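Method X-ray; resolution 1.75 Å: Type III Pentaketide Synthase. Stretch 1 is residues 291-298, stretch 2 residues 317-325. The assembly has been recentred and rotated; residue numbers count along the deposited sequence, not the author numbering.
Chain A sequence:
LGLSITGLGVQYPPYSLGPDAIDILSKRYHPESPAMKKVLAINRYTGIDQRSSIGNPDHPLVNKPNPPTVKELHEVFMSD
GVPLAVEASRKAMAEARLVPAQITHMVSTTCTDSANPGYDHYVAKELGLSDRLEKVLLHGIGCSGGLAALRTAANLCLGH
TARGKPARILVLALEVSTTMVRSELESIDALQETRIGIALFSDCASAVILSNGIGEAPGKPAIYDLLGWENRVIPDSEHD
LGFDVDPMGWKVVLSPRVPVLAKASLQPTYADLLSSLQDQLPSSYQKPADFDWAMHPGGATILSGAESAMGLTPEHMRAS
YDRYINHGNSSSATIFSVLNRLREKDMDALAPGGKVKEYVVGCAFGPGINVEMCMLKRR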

# COMPACT_ATOMS: atom_id res chain seq x y z
N PHE A 291 0.89 27.69 -18.10
CA PHE A 291 1.61 26.45 -17.80
C PHE A 291 1.40 25.39 -18.86
O PHE A 291 0.43 25.44 -19.63
N ASP A 292 2.32 24.43 -18.90
CA ASP A 292 2.06 23.15 -19.56
C ASP A 292 1.34 22.27 -18.55
O ASP A 292 1.59 22.37 -17.36
N TRP A 293 0.45 21.42 -19.05
CA TRP A 293 -0.41 20.63 -18.19
C TRP A 293 -0.24 19.14 -18.47
O TRP A 293 -0.59 18.64 -19.54
N ALA A 294 0.34 18.44 -17.50
CA ALA A 294 0.49 17.00 -17.58
C ALA A 294 -0.73 16.39 -16.87
O ALA A 294 -0.69 16.12 -15.67
N MET A 295 -1.81 16.21 -17.62
CA MET A 295 -3.04 15.64 -17.06
C MET A 295 -3.06 14.14 -17.25
O MET A 295 -2.67 13.64 -18.30
N HIS A 296 -3.53 13.41 -16.23
CA HIS A 296 -3.81 11.99 -16.42
C HIS A 296 -5.09 11.89 -17.26
O HIS A 296 -6.14 12.40 -16.85
N PRO A 297 -4.99 11.25 -18.43
CA PRO A 297 -6.14 11.19 -19.33
C PRO A 297 -7.07 10.04 -18.96
O PRO A 297 -7.10 9.01 -19.65
N GLY A 298 -7.82 10.21 -17.87
CA GLY A 298 -8.73 9.18 -17.36
C GLY A 298 -9.81 8.81 -18.35
O GLY A 298 -10.25 7.66 -18.40
N MET A 317 -2.12 20.35 -23.08
CA MET A 317 -1.99 18.99 -22.57
C MET A 317 -1.59 18.00 -23.68
O MET A 317 -2.06 16.87 -23.69
N ARG A 318 -0.70 18.43 -24.58
CA ARG A 318 -0.32 17.65 -25.77
C ARG A 318 0.21 16.23 -25.48
O ARG A 318 -0.08 15.29 -26.21
N ALA A 319 1.01 16.10 -24.42
CA ALA A 319 1.54 14.79 -24.02
C ALA A 319 0.44 13.87 -23.45
O ALA A 319 0.53 12.64 -23.59
N SER A 320 -0.57 14.46 -22.83
CA SER A 320 -1.72 13.72 -22.31
C SER A 320 -2.53 13.15 -23.46
O SER A 320 -2.89 11.98 -23.45
N TYR A 321 -2.80 13.98 -24.47
CA TYR A 321 -3.42 13.52 -25.71
C TYR A 321 -2.63 12.43 -26.41
O TYR A 321 -3.21 11.44 -26.87
N ASP A 322 -1.31 12.61 -26.49
CA ASP A 322 -0.44 11.65 -27.16
C ASP A 322 -0.52 10.27 -26.51
O ASP A 322 -0.64 9.26 -27.20
N ARG A 323 -0.43 10.25 -25.18
CA ARG A 323 -0.55 9.00 -24.41
C ARG A 323 -1.93 8.36 -24.58
O ARG A 323 -2.05 7.17 -24.87
N TYR A 324 -2.97 9.17 -24.42
CA TYR A 324 -4.33 8.69 -24.45
C TYR A 324 -4.70 8.07 -25.80
O TYR A 324 -5.22 6.95 -25.86
N ILE A 325 -4.40 8.79 -26.87
CA ILE A 325 -4.75 8.32 -28.21
C ILE A 325 -4.00 7.06 -28.60
O ILE A 325 -4.58 6.12 -29.14

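The strand 292-295 and the helix 318-325 run at 30° to one another in the same general direction, their axes 7.1 Å apart at closest approach, and two methionines fill the space between their neighbouring ends. Met295 points toward the helix with chi1 t, chi2 p and chi3 p, while Met317, at the N-cap position, leaves its backbone sideways with chi1 m, chi2 t and chi3 m. Met317 SD lies 3.7 Å from Met295 CB, and Met317 CG 3.5 Å from Trp293 CB. Long, flexible and unbranched, a methionine can adapt its chain to the neighbours it meets. Trp293 meets it chiefly at the base of the side chain, since chi1 of -80° carries the indole away from the helix. Trp293 O receives a CA-H...O contact from Met317 CA at 3.4 Å.

Farther along, Pro297 and Tyr324 both point inward and touch CB to CB at 3.6 Å. Pro297 CG lies 3.8 Å from Ser320 O, so the compact proline ring rests against the helix backbone. Tyr324, chi1 t, brings CD1 to 3.5 Å from Pro297 O, and its hydroxyl is hydrogen-bonded elsewhere in the structure.

Ser320 introduces polarity into this buried setting. Small enough to sit where the backbones come close, it points toward the strand with chi1 m, and Ser320 OG donates a short 2.6 Å hydrogen bond to Met295 O. Beside it, water 1 donates to Trp293 O (2.8 Å) and accepts from Ser320 N (3.1 Å), linking the strand to the first turn of the helix.

At the polar edge, Arg318 and Asp292 (chi1 m) both leave their backbones sideways, yet their ends converge. Arg318 starts with chi1 p and then extends, reaching a paired salt bridge: Arg318 NH1 to Asp292 OD1 at 2.8 Å and Arg318 NH2 to Asp292 OD2 at 2.9 Å. The carboxylate meets the guanidinium edge near its plane, where the N-H groups point.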

# COMPACT_ATOMS: atom_id res chain seq x y z
CB PHE A 291 1.13 25.87 -16.45
CG PHE A 291 1.30 26.81 -15.30
CD1 PHE A 291 2.47 26.78 -14.54
CD2 PHE A 291 0.31 27.72 -14.97
CE1 PHE A 291 2.64 27.65 -13.46
CE2 PHE A 291 0.47 28.59 -13.88
CZ PHE A 291 1.64 28.56 -13.13
CB ASP A 292 3.36 22.50 -20.01
CG ASP A 292 3.79 22.97 -21.40
OD1 ASP A 292 2.91 23.36 -22.20
OD2 ASP A 292 5.01 22.95 -21.68
CB TRP A 293 -1.87 21.05 -18.39
CG TRP A 293 -2.25 22.29 -17.64
CD1 TRP A 293 -1.94 23.58 -17.96
CD2 TRP A 293 -3.06 22.36 -16.46
NE1 TRP A 293 -2.49 24.45 -17.04
CE2 TRP A 293 -3.17 23.72 -16.10
CE3 TRP A 293 -3.68 21.39 -15.66
CZ2 TRP A 293 -3.90 24.14 -14.99
CZ3 TRP A 293 -4.40 21.81 -14.55
CH2 TRP A 293 -4.50 23.17 -14.22
CB ALA A 294 1.79 16.56 -16.90
CB MET A 295 -4.27 16.24 -17.76
CG MET A 295 -5.61 15.74 -17.24
SD MET A 295 -6.08 16.47 -15.65
CE MET A 295 -5.67 18.19 -16.00
CB HIS A 296 -4.01 11.25 -15.10
CG HIS A 296 -4.42 9.83 -15.28
ND1 HIS A 296 -5.67 9.35 -14.92
CD2 HIS A 296 -3.77 8.79 -15.85
CE1 HIS A 296 -5.75 8.07 -15.24
NE2 HIS A 296 -4.62 7.70 -15.79
CB PRO A 297 -5.50 10.99 -20.69
CG PRO A 297 -4.25 10.19 -20.40
CD PRO A 297 -3.82 10.55 -18.99
CB MET A 317 -3.31 18.53 -21.95
CG MET A 317 -3.73 19.27 -20.70
SD MET A 317 -5.42 18.84 -20.18
CE MET A 317 -6.22 18.77 -21.72
CB ARG A 318 0.70 18.43 -26.62
CG ARG A 318 1.99 18.78 -25.89
CD ARG A 318 2.74 19.88 -26.61
NE ARG A 318 3.87 20.38 -25.85
CZ ARG A 318 3.78 21.25 -24.84
NH1 ARG A 318 2.60 21.71 -24.44
NH2 ARG A 318 4.88 21.66 -24.22
CB ALA A 319 2.68 14.96 -23.02
CB SER A 320 -2.60 14.62 -21.45
OG SER A 320 -1.89 15.08 -20.31
CB TYR A 321 -3.68 14.69 -26.66
CG TYR A 321 -5.01 15.36 -26.39
CD1 TYR A 321 -5.08 16.56 -25.69
CD2 TYR A 321 -6.20 14.77 -26.81
CE1 TYR A 321 -6.30 17.17 -25.43
CE2 TYR A 321 -7.43 15.37 -26.56
CZ TYR A 321 -7.47 16.57 -25.87
OH TYR A 321 -8.69 17.17 -25.62
CB ASP A 322 1.01 12.15 -27.14
CG ASP A 322 1.96 11.21 -27.85
OD1 ASP A 322 2.13 11.38 -29.08
OD2 ASP A 322 2.53 10.32 -27.19
CB ARG A 323 -0.27 9.26 -22.93
CG ARG A 323 1.11 8.86 -22.49
CD ARG A 323 2.21 9.64 -23.19
NE ARG A 323 3.42 8.83 -23.23
CZ ARG A 323 3.85 8.15 -24.28
NH1 ARG A 323 3.19 8.20 -25.44
NH2 ARG A 323 4.95 7.43 -24.18
CB TYR A 324 -5.27 9.85 -24.12
CG TYR A 324 -6.74 9.47 -24.12
CD1 TYR A 324 -7.29 8.71 -23.09
CD2 TYR A 324 -7.57 9.90 -25.15
CE1 TYR A 324 -8.64 8.37 -23.10
CE2 TYR A 324 -8.92 9.56 -25.17
CZ TYR A 324 -9.45 8.81 -24.15
OH TYR A 324 -10.78 8.49 -24.18
CB ILE A 325 -4.56 9.43 -29.28
CG1 ILE A 325 -5.53 10.58 -29.02
CG2 ILE A 325 -4.76 8.86 -30.69
CD1 ILE A 325 -5.29 11.83 -29.88
O HOH W 1 0.57 16.99 -21.48